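Local coordinates for protein glycoside hydrolase family 31 (Trueperella pyogenes, PDB 5I0F) that probably breaks down cycloalternan, an alpha-glucan ring, as a retaining glycoside hydrolase of family 31 that works through a covalent glycosyl intermediate, at residues K164-I169 / S245-I250; D186-R191 / D239-V244; G301-T306 / S592-H597; V328-S333 / I385-P390. All coordinates share one frame; numbering follows the deposited sequence. Where two conformers were deposited one is given.

Contact 1: residues K164-I169 / S245-I250; sequences KFALRI and SDRILI
The carbonyl oxygen of D246 is held from opposite faces of its plane: I169 N donates to D246 O across the contact at 3.1 Å, and the guanidinium nitrogen R247 NH1 of the next residue donates at 3.0 Å. Chi2 (-72°) bends the R247 chain and sets CD against A166 CB. D246 OD1 forms a salt bridge with R247 NH1 through charge alone, lying well out of the guanidinium plane. R168 CG lies 3.5 Å from R247 NH1, while the far end of R168 turns away to a salt bridge with E170. Beyond this end the backbones pair through F165 with I250 and L167 with I248, each pair exchanging two N-H...O bonds. On the face holding those four residues, I250 CB sits 4.2 Å from the centroid of the F165 ring, over one face and offset toward the rim. I250 CD1 touches both F165 CE2 and L167 CD1, the latter at 3.9 Å. L167 and I250 also press on F228 of strand 225-230 in another sheet. Antiparallel strands 160-168 and 247-253, central in a six-stranded sheet, are thus packed against a second sheet in the manner of a beta-sandwich.

Contact 2: residues D186-R191 / D239-V244; sequences DQRGLR and DVAATV
R191 and D239 lie side by side and point the same way, their guanidinium and carboxylate planes 90° apart. The R191 chain runs extended from CG to NE, bringing NE to D239 OD2 at 3.1 Å in a salt bridge whose hydrogen bond is weak and bent. T243 crosses R191 at about a right angle, and its OG1 accepts a hydrogen bond from R191 NH2 at 3.1 Å in the guanidinium plane at the edge. A242 CB stands over the centre of one guanidinium face, 3.7 Å above it. D239 is itself pinned: the backbone N of A242, three residues on, donates to D239 OD1 in an Asx motif, T243 N reaches the same oxygen on its syn lone pair, and the T243 hydroxyl donates to OD2. Here strand 236-240 runs beside the edge strand 191-194, and the type II beta turn from Q187 to L190 leads into that edge strand. G189, at phi 96°, occupies the turn position suited to glycine. Its N donates to V240 O at 2.8 Å, and V240 N returns a bond to L190 O at 2.9 Å. V240, the centre of an inverse gamma turn, lays CB and both methyls against the carbonyls of Q187 and L190. R188 extends past A241, its NE joined to A241 O through a water. The tip of R188 is held by S245 O and by the carbonyls of E170 and E173.

Contact 3: residues G301-T306 / S592-H597; sequences GNEWNT and SEFHHH. With GLC (alpha-D-glucopyranose), chain B; GLC (alpha-D-glucopyranose), chain C; GLC (alpha-D-glucopyranose), chain D.
Two irregular loops meet here, joined by a single backbone bond, N302 N to S592 O at 3.0 Å, where a type I beta turn runs from G301 to W304. E303 carries the contact. Its OE1 accepts hydrogen bonds from H595 N at 2.8 Å and H597 N at 2.9 Å, the two donors arriving above opposite faces of the carboxylate. H597 curls back over E303: the two side chains slide past each other in opposite directions, the imidazole and carboxylate stacked with planes 17° apart and E303 CB over one ring face. N305 meets the far end of this ring tip to tip, OD1 3.2 Å from H597 CE1. One water joins H597 NE2 to N302 O, another H595 ND1 to E303 OE2. N302 CG is anti to the backbone N (chi1 -174°); OD1 touches F594 CD1, and ND2 donates to the ring oxygen O5 of the chain C glucose at 2.9 Å as well as to E330. F594 O accepts a hydrogen bond from O3 of the chain B glucose at 2.7 Å, and E593 OE2, also bonded to Y200, accepts one from O2 of the chain D glucose. The two N-H donors would favour a charged E303 carboxylate and, by fixing the backbone just after F594, may help position its sugar-binding carbonyl within the glycan pocket.

Contact 4: residues V328-S333 / I385-P390; sequences VIEAWS and ILWQIP. With BGC (beta-D-glucopyranose), chain E; GLC (alpha-D-glucopyranose), chain C.
I385 sets CB 4.1 Å from V328 CG2, and its carbonyl oxygen takes I329 N at 2.9 Å in a nearly straight bond. L386 follows on the other face of the sheet. Its CD2 touches I329 CB, and its CD1 stands 4.0 Å from the centroid of the W332 six-membered ring, 9° off the normal. S333 CB covers the opposite face of that indole. W387 N then returns to I329 O at 3.1 Å; both bonds of I329 belong to the parallel pairing of strands 326-329 and 383-388, second and third in the closed eight-stranded TIM barrel. At the C-terminal ends of these strands, where a TIM barrel carries its active site, W387 turns to the glycan. Its CG is anti to the backbone N (chi1 -174°), and one face of the indole lies against C5 of the chain C glucose, with beta-glucose C1 in plane at the edge. NE1 is hydrogen-bonded to D467. E330 crosses it obliquely, OE2 3.4 Å from W387 CD1; OE1 accepts a hydrogen bond from O4 of the beta-glucose at 2.6 Å, and K465 forms a salt bridge with OE2. The carbonyl of W387 receives W332 NE1 at 3.1 Å on an in-plane lone pair. Q388 NE2 gives the same oxygen a second donor and lies at the edge of the W332 indole; Q388 OE1 is held by Y500 and R452.

In the fold
From the N terminus, contact 1 opens first at 164-169 and closes its loop at 245-250; contact 2 is nested within it, tying the turn at 186-191 to residues 239-244 on strand 236-240. The two adjoin in one sheet, where strands 236-240 and 247-253 are neighbours, and R188 bridges to S245. Next in series comes the barrel. Contact 3 joins the loops after its first and eighth strands across 285 intervening residues, and contact 4, nested inside that span, pairs the second and third strands. Contacts 3 and 4 touch through N302 and E330 and share the chain C glucose, while contacts 1 and 3 have centres about 47 Å apart.

Contact 1: residues K164-I169 / S245-I250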
# COMPACT_ATOMS: atom_id res chain seq x y z
N LYS A 164 2.37 -5.01 -25.39
CA LYS A 164 1.87 -6.22 -24.77
C LYS A 164 2.49 -7.46 -25.37
O LYS A 164 2.90 -7.49 -26.53
CB LYS A 164 0.34 -6.29 -24.75
CG LYS A 164 -0.33 -6.31 -26.08
CD LYS A 164 -1.79 -5.85 -25.95
CE LYS A 164 -2.44 -5.89 -27.33
NZ LYS A 164 -3.88 -5.56 -27.29
N PHE A 165 2.60 -8.48 -24.53
CA PHE A 165 3.20 -9.75 -24.92
C PHE A 165 2.68 -10.85 -24.00
O PHE A 165 1.96 -10.56 -23.04
CB PHE A 165 4.74 -9.64 -24.92
CG PHE A 165 5.34 -9.38 -23.58
CD1 PHE A 165 5.51 -8.07 -23.12
CD2 PHE A 165 5.71 -10.43 -22.75
CE1 PHE A 165 6.07 -7.83 -21.87
CE2 PHE A 165 6.26 -10.20 -21.50
CZ PHE A 165 6.44 -8.89 -21.06
N ALA A 166 3.01 -12.10 -24.31
CA ALA A 166 2.46 -13.24 -23.59
C ALA A 166 3.51 -14.23 -23.15
O ALA A 166 4.57 -14.38 -23.78
CB ALA A 166 1.41 -13.94 -24.43
N LEU A 167 3.18 -14.90 -22.04
CA LEU A 167 3.93 -16.04 -21.54
C LEU A 167 3.02 -17.26 -21.46
O LEU A 167 1.83 -17.16 -21.08
CB LEU A 167 4.49 -15.76 -20.15
CG LEU A 167 5.25 -14.46 -19.94
CD1 LEU A 167 5.67 -14.41 -18.48
CD2 LEU A 167 6.47 -14.39 -20.84
N ARG A 168 3.58 -18.43 -21.76
CA ARG A 168 2.85 -19.68 -21.69
C ARG A 168 2.71 -20.19 -20.24
O ARG A 168 3.69 -20.18 -19.49
CB ARG A 168 3.55 -20.73 -22.55
CG ARG A 168 2.76 -22.01 -22.75
CD ARG A 168 3.34 -22.88 -23.86
NE ARG A 168 4.69 -23.30 -23.52
CZ ARG A 168 5.00 -24.29 -22.67
NH1 ARG A 168 6.28 -24.55 -22.44
NH2 ARG A 168 4.05 -25.03 -22.06
N ILE A 169 1.52 -20.65 -19.87
CA ILE A 169 1.28 -21.31 -18.58
C ILE A 169 0.66 -22.67 -18.86
O ILE A 169 -0.11 -22.80 -19.81
CB ILE A 169 0.39 -20.44 -17.64
CG1 ILE A 169 0.15 -21.09 -16.28
CG2 ILE A 169 -0.97 -20.10 -18.26
CD1 ILE A 169 -0.38 -20.13 -15.22
N SER A 245 -6.89 -19.17 -21.96
CA SER A 245 -6.76 -19.99 -20.75
C SER A 245 -5.38 -20.59 -20.48
O SER A 245 -5.17 -21.17 -19.41
CB SER A 245 -7.85 -21.07 -20.73
OG SER A 245 -7.64 -21.99 -21.75
N ASP A 246 -4.44 -20.43 -21.42
CA ASP A 246 -3.05 -20.86 -21.23
C ASP A 246 -2.02 -19.75 -21.50
O ASP A 246 -0.84 -20.05 -21.77
CB ASP A 246 -2.75 -22.09 -22.11
CG ASP A 246 -3.04 -21.86 -23.58
OD1 ASP A 246 -3.24 -20.70 -24.02
OD2 ASP A 246 -3.07 -22.86 -24.34
N ARG A 247 -2.46 -18.50 -21.42
CA ARG A 247 -1.57 -17.36 -21.62
C ARG A 247 -1.69 -16.36 -20.49
O ARG A 247 -2.80 -15.98 -20.10
CB ARG A 247 -1.88 -16.66 -22.94
CG ARG A 247 -1.56 -17.45 -24.19
CD ARG A 247 -0.07 -17.57 -24.45
NE ARG A 247 0.26 -18.40 -25.60
CZ ARG A 247 0.37 -19.72 -25.62
NH1 ARG A 247 0.16 -20.46 -24.52
NH2 ARG A 247 0.69 -20.34 -26.76
N ILE A 248 -0.54 -15.94 -19.97
CA ILE A 248 -0.41 -14.73 -19.15
C ILE A 248 -0.11 -13.58 -20.11
O ILE A 248 0.98 -13.51 -20.68
CB ILE A 248 0.70 -14.86 -18.09
CG1 ILE A 248 0.45 -16.11 -17.23
CG2 ILE A 248 0.77 -13.61 -17.23
CD1 ILE A 248 1.48 -16.34 -16.13
N LEU A 249 -1.08 -12.69 -20.31
CA LEU A 249 -0.90 -11.52 -21.15
C LEU A 249 -0.44 -10.37 -20.26
O LEU A 249 -1.07 -10.08 -19.25
CB LEU A 249 -2.21 -11.13 -21.83
CG LEU A 249 -3.02 -12.26 -22.47
CD1 LEU A 249 -4.29 -11.70 -23.10
CD2 LEU A 249 -2.19 -13.01 -23.49
N ILE A 250 0.68 -9.75 -20.65
CA ILE A 250 1.32 -8.70 -19.88
C ILE A 250 1.29 -7.46 -20.74
O ILE A 250 1.67 -7.52 -21.91
CB ILE A 250 2.78 -9.07 -19.54
CG1 ILE A 250 2.79 -10.35 -18.69
CG2 ILE A 250 3.49 -7.96 -18.76
CD1 ILE A 250 4.16 -10.84 -18.32

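Contact 2: residues D186-R191 / D239-V244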
# COMPACT_ATOMS: atom_id res chain seq x y z
N ASP A 186 -3.98 -17.58 -5.22
CA ASP A 186 -3.71 -17.96 -6.61
C ASP A 186 -4.41 -16.94 -7.51
O ASP A 186 -5.64 -16.85 -7.55
CB ASP A 186 -4.22 -19.39 -6.85
CG ASP A 186 -3.86 -19.94 -8.22
OD1 ASP A 186 -3.27 -19.23 -9.09
OD2 ASP A 186 -4.21 -21.12 -8.41
N GLN A 187 -3.61 -16.16 -8.22
CA GLN A 187 -4.13 -15.14 -9.11
C GLN A 187 -4.56 -15.66 -10.49
O GLN A 187 -5.12 -14.91 -11.29
CB GLN A 187 -3.08 -14.05 -9.27
CG GLN A 187 -2.79 -13.33 -7.96
CD GLN A 187 -3.86 -12.35 -7.59
OE1 GLN A 187 -4.19 -11.45 -8.38
NE2 GLN A 187 -4.42 -12.49 -6.39
N ARG A 188 -4.34 -16.94 -10.77
CA ARG A 188 -4.81 -17.49 -12.06
C ARG A 188 -6.31 -17.30 -12.23
O ARG A 188 -7.09 -17.54 -11.30
CB ARG A 188 -4.45 -18.95 -12.20
CG ARG A 188 -4.75 -19.49 -13.59
CD ARG A 188 -4.17 -20.86 -13.81
NE ARG A 188 -4.36 -21.23 -15.20
CZ ARG A 188 -3.72 -22.20 -15.84
NH1 ARG A 188 -2.82 -22.96 -15.21
NH2 ARG A 188 -3.98 -22.40 -17.13
N GLY A 189 -6.71 -16.85 -13.43
CA GLY A 189 -8.10 -16.53 -13.72
C GLY A 189 -8.49 -15.07 -13.57
O GLY A 189 -9.60 -14.69 -13.95
N LEU A 190 -7.60 -14.25 -13.00
CA LEU A 190 -7.89 -12.87 -12.69
C LEU A 190 -7.18 -11.93 -13.66
O LEU A 190 -6.15 -12.29 -14.25
CB LEU A 190 -7.43 -12.52 -11.25
CG LEU A 190 -8.03 -13.32 -10.09
CD1 LEU A 190 -7.52 -12.77 -8.75
CD2 LEU A 190 -9.55 -13.33 -10.14
N ARG A 191 -7.76 -10.75 -13.83
CA ARG A 191 -7.10 -9.62 -14.47
C ARG A 191 -6.80 -8.61 -13.36
O ARG A 191 -7.67 -8.28 -12.55
CB ARG A 191 -7.97 -8.97 -15.53
CG ARG A 191 -8.44 -9.93 -16.62
CD ARG A 191 -9.35 -9.26 -17.65
NE ARG A 191 -9.83 -10.28 -18.59
CZ ARG A 191 -10.89 -11.09 -18.41
NH1 ARG A 191 -11.68 -10.99 -17.34
NH2 ARG A 191 -11.17 -12.01 -19.34
N ASP A 239 -3.29 -10.22 -17.40
CA ASP A 239 -4.45 -11.07 -17.65
C ASP A 239 -3.93 -12.49 -17.47
O ASP A 239 -3.24 -13.04 -18.35
CB ASP A 239 -4.97 -10.82 -19.07
CG ASP A 239 -6.24 -11.56 -19.38
OD1 ASP A 239 -6.38 -12.74 -19.06
OD2 ASP A 239 -7.13 -10.95 -19.99
N VAL A 240 -4.21 -13.05 -16.30
CA VAL A 240 -3.53 -14.25 -15.86
C VAL A 240 -4.36 -15.45 -16.30
O VAL A 240 -5.04 -16.10 -15.49
CB VAL A 240 -3.25 -14.27 -14.36
CG1 VAL A 240 -2.32 -15.43 -14.01
CG2 VAL A 240 -2.62 -12.94 -13.92
N ALA A 241 -4.30 -15.73 -17.59
CA ALA A 241 -5.04 -16.83 -18.18
C ALA A 241 -6.55 -16.73 -17.95
O ALA A 241 -7.22 -17.75 -17.71
CB ALA A 241 -4.49 -18.17 -17.67
N ALA A 242 -7.08 -15.50 -18.02
CA ALA A 242 -8.51 -15.25 -17.90
C ALA A 242 -9.10 -15.25 -19.31
O ALA A 242 -9.99 -16.04 -19.59
CB ALA A 242 -8.78 -13.92 -17.20
N THR A 243 -8.56 -14.43 -20.21
CA THR A 243 -9.06 -14.36 -21.59
C THR A 243 -8.64 -15.54 -22.48
O THR A 243 -9.47 -16.10 -23.20
CB THR A 243 -8.59 -13.07 -22.28
OG1 THR A 243 -8.91 -11.96 -21.44
CG2 THR A 243 -9.28 -12.88 -23.65
N VAL A 244 -7.35 -15.87 -22.46
CA VAL A 244 -6.82 -17.05 -23.15
C VAL A 244 -6.31 -17.98 -22.05
O VAL A 244 -5.40 -17.62 -21.30
CB VAL A 244 -5.69 -16.65 -24.12
CG1 VAL A 244 -5.12 -17.86 -24.83
CG2 VAL A 244 -6.19 -15.61 -25.14
O HOH W 1 -6.85 -20.24 -16.43

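Contact 3: residues G301-T306 / S592-H597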
# COMPACT_ATOMS: atom_id res chain seq x y z
N GLY A 301 -3.14 3.46 19.01
CA GLY A 301 -4.48 4.03 19.02
C GLY A 301 -4.40 5.48 18.63
O GLY A 301 -3.72 6.27 19.30
N ASN A 302 -5.07 5.87 17.55
CA ASN A 302 -4.94 7.25 17.09
C ASN A 302 -5.39 8.30 18.13
O ASN A 302 -4.87 9.42 18.13
CB ASN A 302 -5.66 7.47 15.76
CG ASN A 302 -5.40 8.87 15.20
OD1 ASN A 302 -6.19 9.81 15.44
ND2 ASN A 302 -4.29 9.03 14.51
N GLU A 303 -6.31 7.92 19.04
CA GLU A 303 -6.82 8.87 20.04
C GLU A 303 -5.98 8.94 21.31
O GLU A 303 -6.40 9.57 22.27
CB GLU A 303 -8.31 8.59 20.33
CG GLU A 303 -9.11 8.84 19.07
CD GLU A 303 -10.61 8.86 19.24
OE1 GLU A 303 -11.25 9.40 18.33
OE2 GLU A 303 -11.15 8.32 20.22
N TRP A 304 -4.81 8.31 21.32
CA TRP A 304 -3.85 8.52 22.41
C TRP A 304 -3.03 9.74 22.03
O TRP A 304 -1.94 9.61 21.46
CB TRP A 304 -2.96 7.32 22.60
CG TRP A 304 -3.70 6.06 22.88
CD1 TRP A 304 -4.99 5.92 23.33
CD2 TRP A 304 -3.17 4.75 22.79
NE1 TRP A 304 -5.30 4.60 23.48
CE2 TRP A 304 -4.20 3.85 23.14
CE3 TRP A 304 -1.92 4.24 22.43
CZ2 TRP A 304 -4.01 2.48 23.17
CZ3 TRP A 304 -1.74 2.85 22.45
CH2 TRP A 304 -2.78 2.00 22.81
N ASN A 305 -3.57 10.92 22.32
CA ASN A 305 -3.00 12.17 21.81
C ASN A 305 -2.44 13.09 22.90
O ASN A 305 -2.25 14.28 22.68
CB ASN A 305 -3.98 12.90 20.90
CG ASN A 305 -5.12 13.56 21.64
OD1 ASN A 305 -5.54 13.12 22.72
ND2 ASN A 305 -5.65 14.63 21.06
N THR A 306 -2.17 12.51 24.06
CA THR A 306 -1.51 13.22 25.16
C THR A 306 -0.61 12.23 25.84
O THR A 306 -0.82 11.00 25.73
CB THR A 306 -2.49 13.79 26.23
OG1 THR A 306 -3.14 12.74 26.94
CG2 THR A 306 -3.54 14.68 25.62
N SER A 592 -6.44 1.54 16.34
CA SER A 592 -7.76 2.13 16.14
C SER A 592 -7.72 3.46 15.40
O SER A 592 -6.86 4.33 15.65
CB SER A 592 -8.47 2.32 17.48
OG SER A 592 -7.74 3.17 18.36
N GLU A 593 -8.69 3.63 14.53
CA GLU A 593 -8.82 4.84 13.72
C GLU A 593 -9.35 6.02 14.54
O GLU A 593 -10.12 5.84 15.48
CB GLU A 593 -9.79 4.54 12.56
CG GLU A 593 -9.89 5.65 11.51
CD GLU A 593 -10.76 5.23 10.33
OE1 GLU A 593 -11.82 4.62 10.54
OE2 GLU A 593 -10.39 5.52 9.17
N PHE A 594 -8.95 7.22 14.13
CA PHE A 594 -9.46 8.49 14.63
C PHE A 594 -10.98 8.51 14.57
O PHE A 594 -11.56 8.07 13.58
CB PHE A 594 -8.94 9.65 13.76
CG PHE A 594 -9.29 11.02 14.27
CD1 PHE A 594 -8.88 11.44 15.54
CD2 PHE A 594 -9.97 11.93 13.46
CE1 PHE A 594 -9.19 12.71 16.02
CE2 PHE A 594 -10.28 13.21 13.93
CZ PHE A 594 -9.88 13.60 15.19
N HIS A 595 -11.60 9.03 15.62
CA HIS A 595 -13.07 9.10 15.78
C HIS A 595 -13.49 10.43 16.46
O HIS A 595 -14.54 10.51 17.13
CB HIS A 595 -13.46 7.86 16.59
CG HIS A 595 -14.92 7.70 16.84
ND1 HIS A 595 -15.43 7.41 18.09
CD2 HIS A 595 -15.99 7.76 16.00
CE1 HIS A 595 -16.74 7.30 18.01
NE2 HIS A 595 -17.11 7.52 16.76
N HIS A 596 -12.68 11.49 16.28
CA HIS A 596 -12.94 12.83 16.83
C HIS A 596 -13.15 12.84 18.35
O HIS A 596 -13.86 13.69 18.88
CB HIS A 596 -14.14 13.49 16.10
CG HIS A 596 -13.90 13.73 14.65
ND1 HIS A 596 -13.36 14.91 14.17
CD2 HIS A 596 -14.14 12.96 13.56
CE1 HIS A 596 -13.25 14.84 12.85
NE2 HIS A 596 -13.71 13.67 12.46
N HIS A 597 -12.52 11.89 19.05
CA HIS A 597 -12.72 11.67 20.48
C HIS A 597 -14.21 11.64 20.89
O HIS A 597 -14.57 12.09 21.97
CB HIS A 597 -11.93 12.72 21.27
CG HIS A 597 -10.45 12.58 21.09
ND1 HIS A 597 -9.60 12.21 22.10
CD2 HIS A 597 -9.68 12.71 19.98
CE1 HIS A 597 -8.37 12.12 21.63
NE2 HIS A 597 -8.39 12.42 20.34
C1 GLC B . -12.97 9.03 7.42
C2 GLC B . -13.10 8.34 8.77
C3 GLC B . -12.28 9.07 9.83
C4 GLC B . -10.83 9.23 9.39
C5 GLC B . -10.81 9.95 8.03
C6 GLC B . -9.42 10.21 7.43
O1 GLC B . -13.58 10.32 7.47
O2 GLC B . -14.48 8.30 9.16
O3 GLC B . -12.38 8.35 11.06
O4 GLC B . -10.08 9.99 10.34
O5 GLC B . -11.59 9.18 7.09
O6 GLC B . -8.49 9.13 7.62
C1 GLC C . -4.90 10.33 11.22
C2 GLC C . -5.65 11.49 10.53
C3 GLC C . -4.70 12.60 10.10
C4 GLC C . -3.81 13.01 11.28
C5 GLC C . -3.07 11.78 11.81
C6 GLC C . -2.16 12.12 12.99
O2 GLC C . -6.35 11.01 9.37
O3 GLC C . -5.44 13.72 9.62
O4 GLC C . -2.87 14.00 10.84
O5 GLC C . -4.03 10.82 12.25
O6 GLC C . -2.92 12.57 14.10
C1 GLC D . -8.80 7.94 6.87
C2 GLC D . -7.87 6.81 7.32
C3 GLC D . -6.45 7.06 6.83
C4 GLC D . -6.46 7.19 5.31
C5 GLC D . -7.39 8.36 4.96
C6 GLC D . -7.47 8.62 3.46
O2 GLC D . -7.91 6.71 8.75
O3 GLC D . -5.61 5.96 7.23
O4 GLC D . -5.12 7.40 4.82
O5 GLC D . -8.72 8.12 5.45
O6 GLC D . -8.21 7.60 2.78
O HOH W 2 -6.22 11.94 18.49
O HOH W 3 -13.65 7.18 20.32

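Contact 4: residues V328-S333 / I385-P390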
# COMPACT_ATOMS: atom_id res chain seq x y z
N VAL A 328 3.10 2.76 19.37
CA VAL A 328 3.03 3.73 18.28
C VAL A 328 2.18 4.91 18.75
O VAL A 328 1.09 4.71 19.30
CB VAL A 328 2.40 3.09 17.00
CG1 VAL A 328 2.39 4.09 15.85
CG2 VAL A 328 3.17 1.82 16.63
N ILE A 329 2.67 6.14 18.54
CA ILE A 329 1.92 7.35 18.81
C ILE A 329 1.75 8.07 17.49
O ILE A 329 2.75 8.39 16.83
CB ILE A 329 2.65 8.27 19.84
CG1 ILE A 329 3.13 7.45 21.05
CG2 ILE A 329 1.71 9.40 20.27
CD1 ILE A 329 4.02 8.21 22.02
N GLU A 330 0.49 8.27 17.09
CA GLU A 330 0.15 8.93 15.85
C GLU A 330 -0.13 10.39 16.02
O GLU A 330 0.45 11.22 15.31
CB GLU A 330 -1.06 8.24 15.18
CG GLU A 330 -0.76 6.81 14.80
CD GLU A 330 -1.71 6.26 13.77
OE1 GLU A 330 -2.93 6.64 13.79
OE2 GLU A 330 -1.24 5.42 12.96
N ALA A 331 -0.99 10.71 16.98
CA ALA A 331 -1.38 12.08 17.29
C ALA A 331 -0.47 12.63 18.39
O ALA A 331 -0.90 12.83 19.51
CB ALA A 331 -2.84 12.13 17.72
N TRP A 332 0.79 12.85 18.04
CA TRP A 332 1.83 13.38 18.92
C TRP A 332 2.17 14.83 18.63
O TRP A 332 2.68 15.54 19.52
CB TRP A 332 3.12 12.53 18.80
CG TRP A 332 3.77 12.54 17.48
CD1 TRP A 332 3.48 11.73 16.42
CD2 TRP A 332 4.80 13.43 17.04
NE1 TRP A 332 4.27 12.06 15.34
CE2 TRP A 332 5.09 13.10 15.69
CE3 TRP A 332 5.49 14.47 17.64
CZ2 TRP A 332 6.07 13.76 14.94
CZ3 TRP A 332 6.48 15.15 16.89
CH2 TRP A 332 6.76 14.78 15.56
N SER A 333 1.97 15.27 17.39
CA SER A 333 2.55 16.54 16.92
C SER A 333 1.54 17.69 16.97
O SER A 333 0.38 17.51 17.36
CB SER A 333 3.07 16.36 15.50
OG SER A 333 2.01 16.46 14.55
N ILE A 385 7.46 4.53 18.70
CA ILE A 385 7.42 4.82 17.25
C ILE A 385 6.50 6.03 17.00
O ILE A 385 5.39 6.05 17.51
CB ILE A 385 6.85 3.60 16.48
CG1 ILE A 385 7.65 2.32 16.78
CG2 ILE A 385 6.74 3.87 14.99
CD1 ILE A 385 9.02 2.25 16.20
N LEU A 386 6.94 7.01 16.20
CA LEU A 386 6.12 8.17 15.86
C LEU A 386 5.67 8.15 14.40
O LEU A 386 6.46 7.81 13.50
CB LEU A 386 6.88 9.47 16.10
CG LEU A 386 7.41 9.71 17.52
CD1 LEU A 386 8.03 11.10 17.62
CD2 LEU A 386 6.32 9.54 18.57
N TRP A 387 4.44 8.60 14.19
CA TRP A 387 3.82 8.66 12.87
C TRP A 387 4.35 9.81 12.02
O TRP A 387 4.66 10.89 12.54
CB TRP A 387 2.32 8.84 13.07
CG TRP A 387 1.41 8.80 11.88
CD1 TRP A 387 0.73 7.72 11.41
CD2 TRP A 387 0.99 9.91 11.07
NE1 TRP A 387 -0.07 8.08 10.36
CE2 TRP A 387 0.08 9.41 10.12
CE3 TRP A 387 1.31 11.26 11.05
CZ2 TRP A 387 -0.52 10.22 9.14
CZ3 TRP A 387 0.71 12.07 10.10
CH2 TRP A 387 -0.20 11.54 9.15
N GLN A 388 4.44 9.55 10.73
CA GLN A 388 4.87 10.49 9.70
C GLN A 388 4.03 10.33 8.45
O GLN A 388 3.39 9.28 8.25
CB GLN A 388 6.33 10.24 9.35
CG GLN A 388 7.30 10.60 10.46
CD GLN A 388 7.47 12.09 10.63
OE1 GLN A 388 8.33 12.68 10.00
NE2 GLN A 388 6.66 12.70 11.48
N ILE A 389 4.06 11.38 7.61
CA ILE A 389 3.42 11.40 6.30
C ILE A 389 4.39 12.15 5.34
O ILE A 389 5.03 13.14 5.76
CB ILE A 389 2.05 12.13 6.40
CG1 ILE A 389 1.27 12.11 5.09
CG2 ILE A 389 2.23 13.59 6.79
CD1 ILE A 389 0.63 10.80 4.80
N PRO A 390 4.54 11.70 4.08
CA PRO A 390 5.48 12.39 3.16
C PRO A 390 4.76 13.50 2.39
O PRO A 390 4.69 13.48 1.16
CB PRO A 390 5.94 11.26 2.24
CG PRO A 390 4.73 10.38 2.12
CD PRO A 390 3.90 10.55 3.38
C2 BGC E . -3.07 4.86 8.44
C3 BGC E . -3.83 4.65 9.77
C4 BGC E . -3.62 5.87 10.66
C5 BGC E . -4.02 7.17 9.93
C6 BGC E . -3.61 8.36 10.78
C1 BGC E . -2.58 6.29 8.08
O2 BGC E . -3.29 3.92 7.37
O3 BGC E . -3.39 3.46 10.41
O4 BGC E . -4.38 5.74 11.88
O5 BGC E . -3.45 7.30 8.60
O6 BGC E . -4.16 9.57 10.25
C1 GLC C . -4.90 10.33 11.22
C2 GLC C . -5.65 11.49 10.53
C3 GLC C . -4.70 12.60 10.10
C4 GLC C . -3.81 13.01 11.28
C5 GLC C . -3.07 11.78 11.81
C6 GLC C . -2.16 12.12 12.99
O2 GLC C . -6.35 11.01 9.37
O3 GLC C . -5.44 13.72 9.62
O4 GLC C . -2.87 14.00 10.84
O5 GLC C . -4.03 10.82 12.25
O6 GLC C . -2.92 12.57 14.10